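Local atomic coordinates of putative uncharacterized protein (PDB entry 5OI9), a protein that probably acts in centriole assembly as a member of the STIL family, with this N-terminal domain being the part thought to bind CEP85. Residues M277-S282 against T286-D291; A194-V199 against Y271-C276; L202-V207 against P308-C313; R213-P218 against G258-G263; D144-L149 against D320-C325. One frame throughout, in Å; residues are numbered along the deposited sequence.

How the interactions relate
The five contacts illustrate how helices and loops are joined to the two sheets. Interactions 2 and 4 are fully buried and lie on opposite faces of the seven-stranded sheet, one under helix 270-281 and the other under helix 210-216. Interaction 3 is a surface contact on the same face as interaction 4, while interaction 5, partly buried, belongs to the larger mixed sheet. Interaction 1 shares helix 270-281 with interaction 2, and L280 touches I196 between them. Chemistry varies with place: several polar bonds where the helix ends in interaction 1, one indole bond beside apolar packing in interaction 2, and aromatic faces met by aliphatic carbon in interactions 3, 4 and 5, the last with an oblique ring pair.

Interaction 1: residues M277-S282 against T286-D291; sequences MRYLYS and TNKIRD
K288 reaches back to the end of the helix it follows and spends its ammonium group on backbone carbonyls. NZ donates to Y279 O at 2.7 Å, in the plane of that carbonyl, and to S282 O at 2.9 Å. A weak third bond joins NZ to L280 O at 3.1 Å. One cation thus gathers three acceptors from the last turn of helix 270-281 and the residue beyond it, and its charge would be expected to offset the partial negative charge of that helix end. The chain leaves the helix, doubles back before strand 296-302, and makes an inverse gamma turn centred on K288. In the other direction, Y279 OH donates to R290 O at 2.7 Å, nearly along the C=O axis (168°), with the acceptor at the ring edge. The two side chains slide past one another in opposite senses. CG of Y279 lies anti to its own N (chi1 179°), which carries the phenol out alongside K288 to R290, and K288 CD rests over one ring face, 4.0 Å from the centroid, as a CH-pi contact. D291 OD1 takes its bond from S293 N, within the loop itself.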
# COMPACT_ATOMS: atom_id res chain seq x y z
N MSE A 277 6.77 8.53 1.95
CA MSE A 277 7.65 7.38 1.74
C MSE A 277 8.19 7.36 0.32
O MSE A 277 9.38 7.14 0.09
CB MSE A 277 6.90 6.08 2.03
CG MSE A 277 6.56 5.91 3.49
SE MSE A 277 8.14 5.84 4.61
CE MSE A 277 8.64 4.00 4.23
N ARG A 278 7.28 7.58 -0.63
CA ARG A 278 7.66 7.61 -2.04
C ARG A 278 8.71 8.68 -2.31
O ARG A 278 9.68 8.45 -3.04
CB ARG A 278 6.43 7.83 -2.90
CG ARG A 278 6.71 7.87 -4.38
CD ARG A 278 7.15 6.52 -4.90
NE ARG A 278 7.47 6.62 -6.32
CZ ARG A 278 6.57 6.59 -7.29
NH1 ARG A 278 5.28 6.44 -6.99
NH2 ARG A 278 6.94 6.69 -8.56
N TYR A 279 8.54 9.87 -1.71
CA TYR A 279 9.53 10.93 -1.88
C TYR A 279 10.87 10.55 -1.26
O TYR A 279 11.93 10.78 -1.85
CB TYR A 279 9.00 12.23 -1.28
CG TYR A 279 9.95 13.41 -1.36
CD1 TYR A 279 10.18 14.06 -2.57
CD2 TYR A 279 10.61 13.87 -0.23
CE1 TYR A 279 11.04 15.14 -2.65
CE2 TYR A 279 11.48 14.95 -0.30
CZ TYR A 279 11.69 15.58 -1.51
OH TYR A 279 12.55 16.65 -1.59
N LEU A 280 10.84 9.96 -0.06
CA LEU A 280 12.08 9.60 0.61
C LEU A 280 12.82 8.48 -0.12
O LEU A 280 14.05 8.49 -0.20
CB LEU A 280 11.79 9.18 2.05
CG LEU A 280 11.30 10.29 2.98
CD1 LEU A 280 11.13 9.76 4.39
CD2 LEU A 280 12.28 11.45 2.95
N TYR A 281 12.08 7.50 -0.65
CA TYR A 281 12.71 6.33 -1.23
C TYR A 281 13.18 6.55 -2.67
O TYR A 281 14.17 5.94 -3.09
CB TYR A 281 11.75 5.14 -1.20
CG TYR A 281 11.94 4.24 0.00
CD1 TYR A 281 12.90 3.25 0.01
CD2 TYR A 281 11.14 4.39 1.13
CE1 TYR A 281 13.08 2.43 1.10
CE2 TYR A 281 11.31 3.57 2.23
CZ TYR A 281 12.27 2.59 2.21
OH TYR A 281 12.44 1.78 3.31
N SER A 282 12.49 7.40 -3.42
CA SER A 282 12.70 7.47 -4.87
C SER A 282 14.14 7.83 -5.20
O SER A 282 14.67 8.84 -4.73
CB SER A 282 11.75 8.49 -5.49
OG SER A 282 11.95 8.56 -6.90
N THR A 286 16.87 12.89 -8.20
CA THR A 286 18.28 12.96 -7.84
C THR A 286 18.68 14.27 -7.18
O THR A 286 19.84 14.41 -6.78
CB THR A 286 19.16 12.72 -9.08
OG1 THR A 286 19.05 13.83 -9.97
CG2 THR A 286 18.73 11.45 -9.81
N ASN A 287 17.77 15.24 -7.06
CA ASN A 287 18.12 16.55 -6.53
C ASN A 287 17.19 16.95 -5.39
O ASN A 287 16.64 18.05 -5.35
CB ASN A 287 18.11 17.60 -7.64
CG ASN A 287 18.97 18.80 -7.31
OD1 ASN A 287 19.71 18.80 -6.32
ND2 ASN A 287 18.89 19.84 -8.14
N LYS A 288 17.01 16.04 -4.43
CA LYS A 288 16.19 16.30 -3.25
C LYS A 288 17.05 17.02 -2.22
O LYS A 288 17.64 16.40 -1.33
CB LYS A 288 15.62 14.99 -2.69
CG LYS A 288 14.67 14.27 -3.64
CD LYS A 288 14.11 12.99 -3.02
CE LYS A 288 15.14 11.87 -2.99
NZ LYS A 288 14.56 10.59 -2.48
N ILE A 289 17.11 18.35 -2.33
CA ILE A 289 17.95 19.14 -1.44
C ILE A 289 17.38 19.27 -0.04
O ILE A 289 18.07 19.72 0.87
CB ILE A 289 18.22 20.54 -2.04
CG1 ILE A 289 16.93 21.36 -2.09
CG2 ILE A 289 18.83 20.42 -3.42
CD1 ILE A 289 17.13 22.80 -2.53
N ARG A 290 16.11 18.90 0.14
CA ARG A 290 15.53 18.71 1.47
C ARG A 290 14.93 17.31 1.50
O ARG A 290 14.17 16.94 0.60
CB ARG A 290 14.48 19.78 1.77
CG ARG A 290 15.05 21.18 1.94
CD ARG A 290 15.85 21.30 3.24
NE ARG A 290 16.46 22.62 3.39
CZ ARG A 290 17.73 22.89 3.09
NH1 ARG A 290 18.52 21.93 2.62
NH2 ARG A 290 18.21 24.11 3.25
N ASP A 291 15.27 16.54 2.53
CA ASP A 291 14.88 15.14 2.58
C ASP A 291 14.51 14.80 4.03
O ASP A 291 14.20 15.68 4.84
CB ASP A 291 16.00 14.25 2.01
CG ASP A 291 17.32 14.41 2.74
OD1 ASP A 291 17.35 14.98 3.84
OD2 ASP A 291 18.35 13.95 2.19

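Interaction 2: residues A194-V199 against Y271-C276; sequences ALITAV and YVWSAC
W273 turns the edge of its indole to A194 and lets I196 approach CD1 obliquely, so one side chain serves a polar and an apolar partner. With CG anti to its N (chi1 176°), the indole swings from helix 270-281 toward the start of strand 196-200. NE1 then donates to A194 O at 3.0 Å, with an N-H...O angle of 153°. The oxygen lies close to the ring plane, whereas the donor is tilted 20° from the plane of the A194 carbonyl. I196 and W273 cross obliquely: CG1 of the isoleucine comes 3.6 Å from W273 CD1. One turn further along the helix, C276 points its CB at the same branch, 4.0 Å from I196 CG1, and I196 CD1 lies 4.1 Å from C276 CB. The isoleucine is therefore lodged between two helix residues three apart. This is helix-on-sheet packing, in which helix 270-281 lies against one face of the seven-stranded mixed sheet, and I196 also meets C313 on the neighbouring strand. H30 brings its ring to W273 from outside the segments. Since the indole nitrogen is buried, its bond to a backbone carbonyl satisfies the polar atom and helps to fix the rotation of the ring, while the isoleucine-cysteine packing beside it rests on apolar, non-directional contact.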
# COMPACT_ATOMS: atom_id res chain seq x y z
N ALA A 194 8.82 2.56 8.80
CA ALA A 194 9.25 3.94 9.01
C ALA A 194 8.10 4.84 9.45
O ALA A 194 7.05 4.90 8.81
CB ALA A 194 9.88 4.49 7.73
N LEU A 195 8.31 5.54 10.57
CA LEU A 195 7.39 6.57 11.03
C LEU A 195 7.83 7.92 10.49
O LEU A 195 9.00 8.29 10.59
CB LEU A 195 7.35 6.63 12.56
CG LEU A 195 6.77 5.46 13.35
CD1 LEU A 195 6.73 5.80 14.84
CD2 LEU A 195 5.38 5.10 12.84
N ILE A 196 6.89 8.66 9.92
CA ILE A 196 7.14 10.03 9.47
C ILE A 196 6.72 10.97 10.59
O ILE A 196 5.56 10.98 11.00
CB ILE A 196 6.38 10.35 8.17
CG1 ILE A 196 6.85 9.44 7.03
CG2 ILE A 196 6.55 11.81 7.80
CD1 ILE A 196 8.28 9.66 6.63
N THR A 197 7.68 11.76 11.09
CA THR A 197 7.37 12.82 12.04
C THR A 197 6.92 14.06 11.29
O THR A 197 7.61 14.53 10.38
CB THR A 197 8.60 13.14 12.89
OG1 THR A 197 9.10 11.95 13.50
CG2 THR A 197 8.25 14.15 13.98
N ALA A 198 5.75 14.59 11.65
CA ALA A 198 5.17 15.74 10.97
C ALA A 198 4.89 16.85 11.97
O ALA A 198 4.27 16.62 13.01
CB ALA A 198 3.88 15.35 10.24
N VAL A 199 5.34 18.06 11.63
CA VAL A 199 5.25 19.22 12.51
C VAL A 199 4.49 20.32 11.76
O VAL A 199 4.91 20.69 10.67
CB VAL A 199 6.64 19.73 12.94
CG1 VAL A 199 6.52 21.11 13.55
CG2 VAL A 199 7.28 18.76 13.92
N TYR A 271 -2.63 7.82 2.54
CA TYR A 271 -2.06 8.30 1.29
C TYR A 271 -0.98 9.35 1.52
O TYR A 271 -0.02 9.43 0.74
CB TYR A 271 -3.17 8.87 0.40
CG TYR A 271 -2.68 9.40 -0.94
CD1 TYR A 271 -2.54 8.54 -2.03
CD2 TYR A 271 -2.37 10.74 -1.11
CE1 TYR A 271 -2.10 9.01 -3.25
CE2 TYR A 271 -1.93 11.22 -2.33
CZ TYR A 271 -1.79 10.35 -3.39
OH TYR A 271 -1.36 10.82 -4.61
N VAL A 272 -1.11 10.15 2.58
CA VAL A 272 -0.11 11.18 2.87
C VAL A 272 1.21 10.53 3.24
O VAL A 272 2.27 10.89 2.71
CB VAL A 272 -0.61 12.11 3.99
CG1 VAL A 272 0.47 13.12 4.36
CG2 VAL A 272 -1.89 12.82 3.55
N TRP A 273 1.18 9.57 4.16
CA TRP A 273 2.37 8.80 4.50
C TRP A 273 2.96 8.12 3.28
O TRP A 273 4.18 8.06 3.12
CB TRP A 273 2.03 7.78 5.59
CG TRP A 273 3.15 6.87 5.98
CD1 TRP A 273 4.11 7.10 6.92
CD2 TRP A 273 3.42 5.56 5.45
NE1 TRP A 273 4.96 6.02 7.01
CE2 TRP A 273 4.56 5.06 6.12
CE3 TRP A 273 2.81 4.76 4.48
CZ2 TRP A 273 5.09 3.81 5.84
CZ3 TRP A 273 3.34 3.52 4.20
CH2 TRP A 273 4.47 3.05 4.88
N SER A 274 2.09 7.61 2.39
CA SER A 274 2.57 6.94 1.18
C SER A 274 3.33 7.90 0.28
O SER A 274 4.36 7.54 -0.31
CB SER A 274 1.40 6.31 0.43
OG SER A 274 0.74 5.35 1.23
N ALA A 275 2.85 9.14 0.16
CA ALA A 275 3.56 10.14 -0.63
C ALA A 275 4.90 10.49 0.01
O ALA A 275 5.91 10.63 -0.69
CB ALA A 275 2.70 11.39 -0.80
N CYS A 276 4.93 10.62 1.34
CA CYS A 276 6.18 10.90 2.04
C CYS A 276 7.20 9.79 1.81
O CYS A 276 8.37 10.05 1.50
CB CYS A 276 5.92 11.07 3.54
SG CYS A 276 4.90 12.50 3.98

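Interaction 3: residues L202-V207 against P308-C313; sequences LPVSIV and PEFWEC
The seven-stranded mixed sheet is crossed here by an extended loop, residues 202-207, which leaves strand 196-200 and runs over strand 309-314 on its way to helix 210-216. Its backbone bonds lie elsewhere: S205 and V207 pair with L241 of the edge strand 241-245, so the loop spans from one part of the sheet to its border. What it covers on the way is F310, the only residue of 308-313 with a large surface buried by the contact. The phenyl group is carried beside the F310 backbone N and anti to the carbonyl carbon (chi1 -67°), a placing that brings it under the loop. One face receives the backbone itself: P203 CA sits 3.8 Å from the ring centroid as a CH-pi contact, 23° off the normal, and V204 N lies over the same face toward the rim. The pyrrolidine adds P203 CB at 3.7 Å from F310 CE1. Toward the CE2 side of the ring, V204 CB stands 4.0 Å from F310 CE2. The loop carbonyls also come close, with V204 O 3.4 Å from F310 CZ. W311 and C313 point away from the loop, so F310 faces it while these two pack on the other face of the sheet, where C313 meets I196. I206 adds a further contact; it also touches Y301 and L243, and its CD1 reaches the end of the ring, 4.0 Å from F310 CZ.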
# COMPACT_ATOMS: atom_id res chain seq x y z
N LEU A 202 4.30 27.47 9.92
CA LEU A 202 3.65 28.65 9.37
C LEU A 202 3.57 28.55 7.84
O LEU A 202 4.41 27.89 7.21
CB LEU A 202 4.42 29.91 9.76
CG LEU A 202 4.38 30.32 11.24
CD1 LEU A 202 5.34 31.47 11.49
CD2 LEU A 202 2.97 30.70 11.65
N PRO A 203 2.58 29.19 7.23
CA PRO A 203 2.43 29.08 5.77
C PRO A 203 3.61 29.68 5.03
O PRO A 203 4.24 30.64 5.48
CB PRO A 203 1.14 29.87 5.49
CG PRO A 203 0.41 29.89 6.79
CD PRO A 203 1.47 29.94 7.84
N VAL A 204 3.91 29.10 3.87
CA VAL A 204 5.02 29.51 3.03
C VAL A 204 4.47 29.98 1.69
O VAL A 204 3.49 29.42 1.18
CB VAL A 204 6.04 28.36 2.84
CG1 VAL A 204 7.23 28.83 2.01
CG2 VAL A 204 6.50 27.83 4.19
N SER A 205 5.08 31.02 1.14
CA SER A 205 4.63 31.59 -0.13
C SER A 205 4.78 30.59 -1.27
O SER A 205 5.81 29.93 -1.41
CB SER A 205 5.42 32.86 -0.44
OG SER A 205 5.15 33.31 -1.76
N ILE A 206 3.74 30.49 -2.09
CA ILE A 206 3.73 29.62 -3.26
C ILE A 206 3.59 30.49 -4.50
O ILE A 206 2.70 31.34 -4.57
CB ILE A 206 2.59 28.59 -3.19
CG1 ILE A 206 2.75 27.69 -1.96
CG2 ILE A 206 2.54 27.75 -4.46
CD1 ILE A 206 1.58 26.77 -1.72
N VAL A 207 4.46 30.27 -5.48
CA VAL A 207 4.34 30.97 -6.76
C VAL A 207 2.99 30.65 -7.39
O VAL A 207 2.64 29.46 -7.53
CB VAL A 207 5.49 30.56 -7.70
CG1 VAL A 207 5.47 31.40 -8.97
CG2 VAL A 207 6.83 30.69 -6.99
N PRO A 308 -4.52 25.59 2.22
CA PRO A 308 -3.71 24.40 2.52
C PRO A 308 -3.03 24.51 3.87
O PRO A 308 -2.80 25.60 4.41
CB PRO A 308 -2.69 24.38 1.38
CG PRO A 308 -2.55 25.82 0.99
CD PRO A 308 -3.93 26.40 1.14
N GLU A 309 -2.69 23.35 4.41
CA GLU A 309 -1.90 23.24 5.63
C GLU A 309 -0.44 22.98 5.26
O GLU A 309 -0.14 22.28 4.29
CB GLU A 309 -2.41 22.12 6.53
CG GLU A 309 -3.88 22.21 6.91
CD GLU A 309 -4.33 21.00 7.72
OE1 GLU A 309 -3.53 20.05 7.85
OE2 GLU A 309 -5.47 21.01 8.22
N PHE A 310 0.47 23.52 6.07
CA PHE A 310 1.90 23.37 5.85
C PHE A 310 2.50 22.56 6.99
O PHE A 310 2.25 22.85 8.17
CB PHE A 310 2.59 24.73 5.74
CG PHE A 310 2.20 25.51 4.51
CD1 PHE A 310 1.00 26.19 4.45
CD2 PHE A 310 3.04 25.55 3.41
CE1 PHE A 310 0.64 26.90 3.32
CE2 PHE A 310 2.69 26.26 2.28
CZ PHE A 310 1.49 26.93 2.23
N TRP A 311 3.28 21.54 6.64
CA TRP A 311 3.94 20.67 7.60
C TRP A 311 5.39 20.48 7.21
O TRP A 311 5.73 20.45 6.03
CB TRP A 311 3.27 19.29 7.67
CG TRP A 311 1.83 19.29 8.07
CD1 TRP A 311 0.76 19.67 7.32
CD2 TRP A 311 1.31 18.88 9.34
NE1 TRP A 311 -0.40 19.52 8.03
CE2 TRP A 311 -0.09 19.04 9.28
CE3 TRP A 311 1.88 18.38 10.51
CZ2 TRP A 311 -0.93 18.73 10.35
CZ3 TRP A 311 1.05 18.07 11.57
CH2 TRP A 311 -0.34 18.25 11.49
N GLU A 312 6.25 20.36 8.22
CA GLU A 312 7.62 19.90 8.02
C GLU A 312 7.70 18.44 8.44
O GLU A 312 7.46 18.11 9.61
CB GLU A 312 8.63 20.74 8.81
CG GLU A 312 10.06 20.24 8.64
CD GLU A 312 11.10 21.21 9.19
OE1 GLU A 312 11.73 20.89 10.22
OE2 GLU A 312 11.29 22.28 8.58
N CYS A 313 8.03 17.57 7.49
CA CYS A 313 8.10 16.14 7.72
C CYS A 313 9.55 15.69 7.78
O CYS A 313 10.40 16.20 7.05
CB CYS A 313 7.36 15.37 6.63
SG CYS A 313 5.67 15.92 6.35

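Interaction 4: residues R213-P218 against G258-G263; sequences RSLSGP and GIWVDG
Of residues 213-218, L215 carries the contact with strand 256-264, and it does so with its two methyl groups. The CH-pi part belongs to CD1, which stands over one face of W260, 3.8 Å from the centroid of the six-membered ring and 11° off its normal. Leucine and indole cross at about a right angle, so a methyl rather than a side of the chain meets the ring. W260 offers that face because its CG takes the crowded position between N and the carbonyl carbon (chi1 62°). Plain apolar packing comes from the second branch, L215 CD2, 3.8 Å from W260 CZ3. The same methyl comes near a polar group: D262 OD2 lies 3.6 Å from L215 CD2, a van der Waals approach to a carboxylate. The motif is a helix packed on a sheet, with helix 210-216 on the face opposite helix 270-281, to which I259 and V261 turn. The indole nitrogen bonds outside the contact, to V244 O of strand 241-245, two strands away in the sheet. L243 and Y301 also touch the leucine; with the N-H engaged, the face that L215 meets offers its methyls mainly dispersion and weak CH-pi attraction.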
# COMPACT_ATOMS: atom_id res chain seq x y z
N ARG A 213 -2.93 27.60 -8.51
CA ARG A 213 -4.21 28.29 -8.49
C ARG A 213 -5.38 27.31 -8.51
O ARG A 213 -6.41 27.55 -7.88
CB ARG A 213 -4.31 29.27 -9.67
CG ARG A 213 -3.81 30.67 -9.35
CD ARG A 213 -3.87 31.60 -10.56
NE ARG A 213 -2.66 31.54 -11.36
CZ ARG A 213 -2.60 31.10 -12.61
NH1 ARG A 213 -3.71 30.70 -13.23
NH2 ARG A 213 -1.44 31.08 -13.26
N SER A 214 -5.23 26.19 -9.23
CA SER A 214 -6.31 25.21 -9.29
C SER A 214 -6.42 24.42 -7.99
O SER A 214 -7.51 23.98 -7.63
CB SER A 214 -6.10 24.27 -10.47
OG SER A 214 -4.91 23.52 -10.33
N LEU A 215 -5.31 24.24 -7.27
CA LEU A 215 -5.35 23.51 -6.01
C LEU A 215 -5.99 24.35 -4.91
O LEU A 215 -6.75 23.82 -4.08
CB LEU A 215 -3.94 23.08 -5.60
CG LEU A 215 -3.35 21.93 -6.42
CD1 LEU A 215 -1.87 21.78 -6.12
CD2 LEU A 215 -4.09 20.64 -6.12
N SER A 216 -5.69 25.64 -4.86
CA SER A 216 -6.32 26.53 -3.89
C SER A 216 -7.69 27.01 -4.34
O SER A 216 -8.37 27.70 -3.57
CB SER A 216 -5.42 27.73 -3.61
OG SER A 216 -5.26 28.53 -4.77
N GLY A 217 -8.12 26.66 -5.56
CA GLY A 217 -9.39 27.10 -6.07
C GLY A 217 -10.55 26.34 -5.45
O GLY A 217 -10.38 25.41 -4.65
N PRO A 218 -11.77 26.74 -5.84
CA PRO A 218 -12.97 26.16 -5.20
C PRO A 218 -13.17 24.68 -5.47
O PRO A 218 -13.87 24.02 -4.70
CB PRO A 218 -14.11 27.00 -5.78
CG PRO A 218 -13.57 27.52 -7.08
CD PRO A 218 -12.11 27.76 -6.84
N GLY A 258 10.19 18.93 -1.14
CA GLY A 258 9.07 18.27 -0.50
C GLY A 258 8.01 17.89 -1.51
O GLY A 258 8.29 17.70 -2.69
N ILE A 259 6.77 17.79 -1.01
CA ILE A 259 5.65 17.27 -1.77
C ILE A 259 4.41 18.10 -1.47
O ILE A 259 4.34 18.84 -0.49
CB ILE A 259 5.36 15.79 -1.45
CG1 ILE A 259 4.99 15.64 0.03
CG2 ILE A 259 6.55 14.91 -1.79
CD1 ILE A 259 4.61 14.22 0.44
N TRP A 260 3.41 17.96 -2.34
CA TRP A 260 2.07 18.44 -2.07
C TRP A 260 1.09 17.29 -2.24
O TRP A 260 1.31 16.38 -3.05
CB TRP A 260 1.67 19.63 -2.97
CG TRP A 260 1.65 19.33 -4.44
CD1 TRP A 260 2.65 19.56 -5.34
CD2 TRP A 260 0.56 18.79 -5.19
NE1 TRP A 260 2.25 19.18 -6.60
CE2 TRP A 260 0.97 18.70 -6.53
CE3 TRP A 260 -0.73 18.36 -4.85
CZ2 TRP A 260 0.15 18.19 -7.54
CZ3 TRP A 260 -1.55 17.85 -5.85
CH2 TRP A 260 -1.10 17.78 -7.18
N VAL A 261 0.02 17.31 -1.45
CA VAL A 261 -0.99 16.26 -1.47
C VAL A 261 -2.37 16.91 -1.47
O VAL A 261 -2.61 17.88 -0.74
CB VAL A 261 -0.84 15.29 -0.28
CG1 VAL A 261 -2.01 14.30 -0.23
CG2 VAL A 261 0.48 14.54 -0.37
N ASP A 262 -3.28 16.37 -2.29
CA ASP A 262 -4.63 16.89 -2.43
C ASP A 262 -5.63 15.75 -2.27
O ASP A 262 -5.33 14.59 -2.55
CB ASP A 262 -4.80 17.56 -3.81
CG ASP A 262 -6.20 18.11 -4.02
OD1 ASP A 262 -6.87 18.44 -3.02
OD2 ASP A 262 -6.62 18.21 -5.19
N GLY A 263 -6.82 16.09 -1.79
CA GLY A 263 -7.92 15.15 -1.77
C GLY A 263 -8.03 14.26 -0.55
O GLY A 263 -8.62 13.18 -0.65

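Interaction 5: residues D144-L149 against D320-C325; sequences DAFQTL and DKFLYC
F146 of helix 139-155 and F322 of strand 322-334 meet where a helix packs on the larger mixed sheet of the domain. F146 has the most surface buried by the contact. Its CG lies anti to the backbone N (chi1 -174°), which directs the ring at the strand, and one face is covered over its centre by F322 CB, 3.4 Å from the centroid. That methylene makes a close CH-pi contact, 11° off the normal. F322 answers less directly: F146 CB stands over its ring at 4.3 Å from the centroid, toward the rim. The ring planes meet at 36° with centroids 4.9 Å apart, an oblique pairing in which F146 CD2 and F322 CD2 come to 3.4 Å. Each ring receives the other residue's methylene: the backbone points F322 CB at the helix, and the first torsion, with CG between N and the carbonyl carbon, sets the ring beside F146 CB. Beyond the segments, P192 on the neighbouring strand also touches F146, while I139 and Y142, earlier on the helix, touch F322. The third contributor is D320, in the loop just before the strand, working through its backbone more than its carboxylate: the far end of the phenyl, CE2 and CZ, runs up against the peptide chain, with D320 O lying obliquely to the ring, 3.5 Å from F146 CE2.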
# COMPACT_ATOMS: atom_id res chain seq x y z
N ASP A 144 12.60 -11.27 1.52
CA ASP A 144 12.66 -11.15 0.07
C ASP A 144 11.49 -10.33 -0.46
O ASP A 144 11.65 -9.56 -1.42
CB ASP A 144 12.68 -12.54 -0.57
CG ASP A 144 13.99 -13.27 -0.34
OD1 ASP A 144 15.05 -12.59 -0.32
OD2 ASP A 144 13.97 -14.50 -0.17
N ALA A 145 10.31 -10.47 0.15
CA ALA A 145 9.16 -9.67 -0.28
C ALA A 145 9.40 -8.19 -0.02
O ALA A 145 9.04 -7.34 -0.85
CB ALA A 145 7.90 -10.15 0.42
N PHE A 146 10.01 -7.86 1.12
CA PHE A 146 10.24 -6.45 1.45
C PHE A 146 11.32 -5.84 0.57
O PHE A 146 11.25 -4.65 0.24
CB PHE A 146 10.59 -6.30 2.92
CG PHE A 146 10.69 -4.87 3.37
CD1 PHE A 146 9.55 -4.07 3.44
CD2 PHE A 146 11.91 -4.32 3.72
CE1 PHE A 146 9.64 -2.75 3.84
CE2 PHE A 146 12.00 -3.00 4.13
CZ PHE A 146 10.86 -2.22 4.20
N GLN A 147 12.34 -6.62 0.21
CA GLN A 147 13.33 -6.13 -0.75
C GLN A 147 12.68 -5.78 -2.08
O GLN A 147 12.96 -4.72 -2.66
CB GLN A 147 14.43 -7.18 -0.95
CG GLN A 147 15.28 -7.43 0.29
CD GLN A 147 16.04 -6.19 0.73
OE1 GLN A 147 16.49 -5.40 -0.10
NE2 GLN A 147 16.18 -6.02 2.03
N THR A 148 11.79 -6.65 -2.57
CA THR A 148 11.04 -6.34 -3.78
C THR A 148 10.18 -5.10 -3.60
O THR A 148 10.09 -4.26 -4.50
CB THR A 148 10.18 -7.54 -4.19
OG1 THR A 148 11.03 -8.64 -4.56
CG2 THR A 148 9.28 -7.19 -5.37
N LEU A 149 9.57 -4.95 -2.42
CA LEU A 149 8.73 -3.78 -2.17
C LEU A 149 9.55 -2.49 -2.22
O LEU A 149 9.16 -1.52 -2.87
CB LEU A 149 8.02 -3.92 -0.82
CG LEU A 149 6.93 -2.91 -0.43
CD1 LEU A 149 5.98 -3.53 0.58
CD2 LEU A 149 7.52 -1.62 0.14
N ASP A 320 15.50 0.20 6.24
CA ASP A 320 15.13 -1.11 5.71
C ASP A 320 14.45 -1.99 6.76
O ASP A 320 14.47 -3.22 6.63
CB ASP A 320 16.35 -1.81 5.12
CG ASP A 320 17.56 -1.77 6.04
OD1 ASP A 320 17.38 -1.53 7.25
OD2 ASP A 320 18.68 -1.97 5.54
N LYS A 321 13.86 -1.40 7.79
CA LYS A 321 13.11 -2.15 8.79
C LYS A 321 11.66 -2.27 8.34
O LYS A 321 11.09 -1.34 7.77
CB LYS A 321 13.19 -1.45 10.15
CG LYS A 321 12.46 -2.17 11.26
CD LYS A 321 12.21 -1.25 12.44
CE LYS A 321 10.90 -1.60 13.13
NZ LYS A 321 10.47 -0.57 14.11
N PHE A 322 11.05 -3.43 8.61
CA PHE A 322 9.69 -3.67 8.16
C PHE A 322 8.87 -4.35 9.25
O PHE A 322 9.40 -5.07 10.10
CB PHE A 322 9.66 -4.53 6.88
CG PHE A 322 10.36 -5.85 7.01
CD1 PHE A 322 9.67 -6.99 7.41
CD2 PHE A 322 11.71 -5.97 6.70
CE1 PHE A 322 10.31 -8.21 7.51
CE2 PHE A 322 12.35 -7.20 6.81
CZ PHE A 322 11.65 -8.31 7.21
N LEU A 323 7.57 -4.08 9.23
CA LEU A 323 6.60 -4.83 10.02
C LEU A 323 6.13 -6.03 9.22
O LEU A 323 6.07 -6.00 7.99
CB LEU A 323 5.40 -3.96 10.39
CG LEU A 323 5.68 -2.54 10.88
CD1 LEU A 323 4.38 -1.77 11.00
CD2 LEU A 323 6.41 -2.58 12.21
N TYR A 324 5.79 -7.10 9.93
CA TYR A 324 5.29 -8.30 9.27
C TYR A 324 4.57 -9.17 10.29
O TYR A 324 4.86 -9.11 11.48
CB TYR A 324 6.42 -9.08 8.60
CG TYR A 324 7.38 -9.72 9.58
CD1 TYR A 324 8.33 -8.95 10.25
CD2 TYR A 324 7.33 -11.08 9.84
CE1 TYR A 324 9.21 -9.53 11.14
CE2 TYR A 324 8.22 -11.66 10.73
CZ TYR A 324 9.15 -10.88 11.38
OH TYR A 324 10.02 -11.46 12.27
N CYS A 325 3.62 -9.96 9.79
CA CYS A 325 2.99 -11.02 10.58
C CYS A 325 2.11 -11.86 9.67
O CYS A 325 1.97 -11.56 8.48
CB CYS A 325 2.16 -10.45 11.73
SG CYS A 325 0.53 -9.87 11.26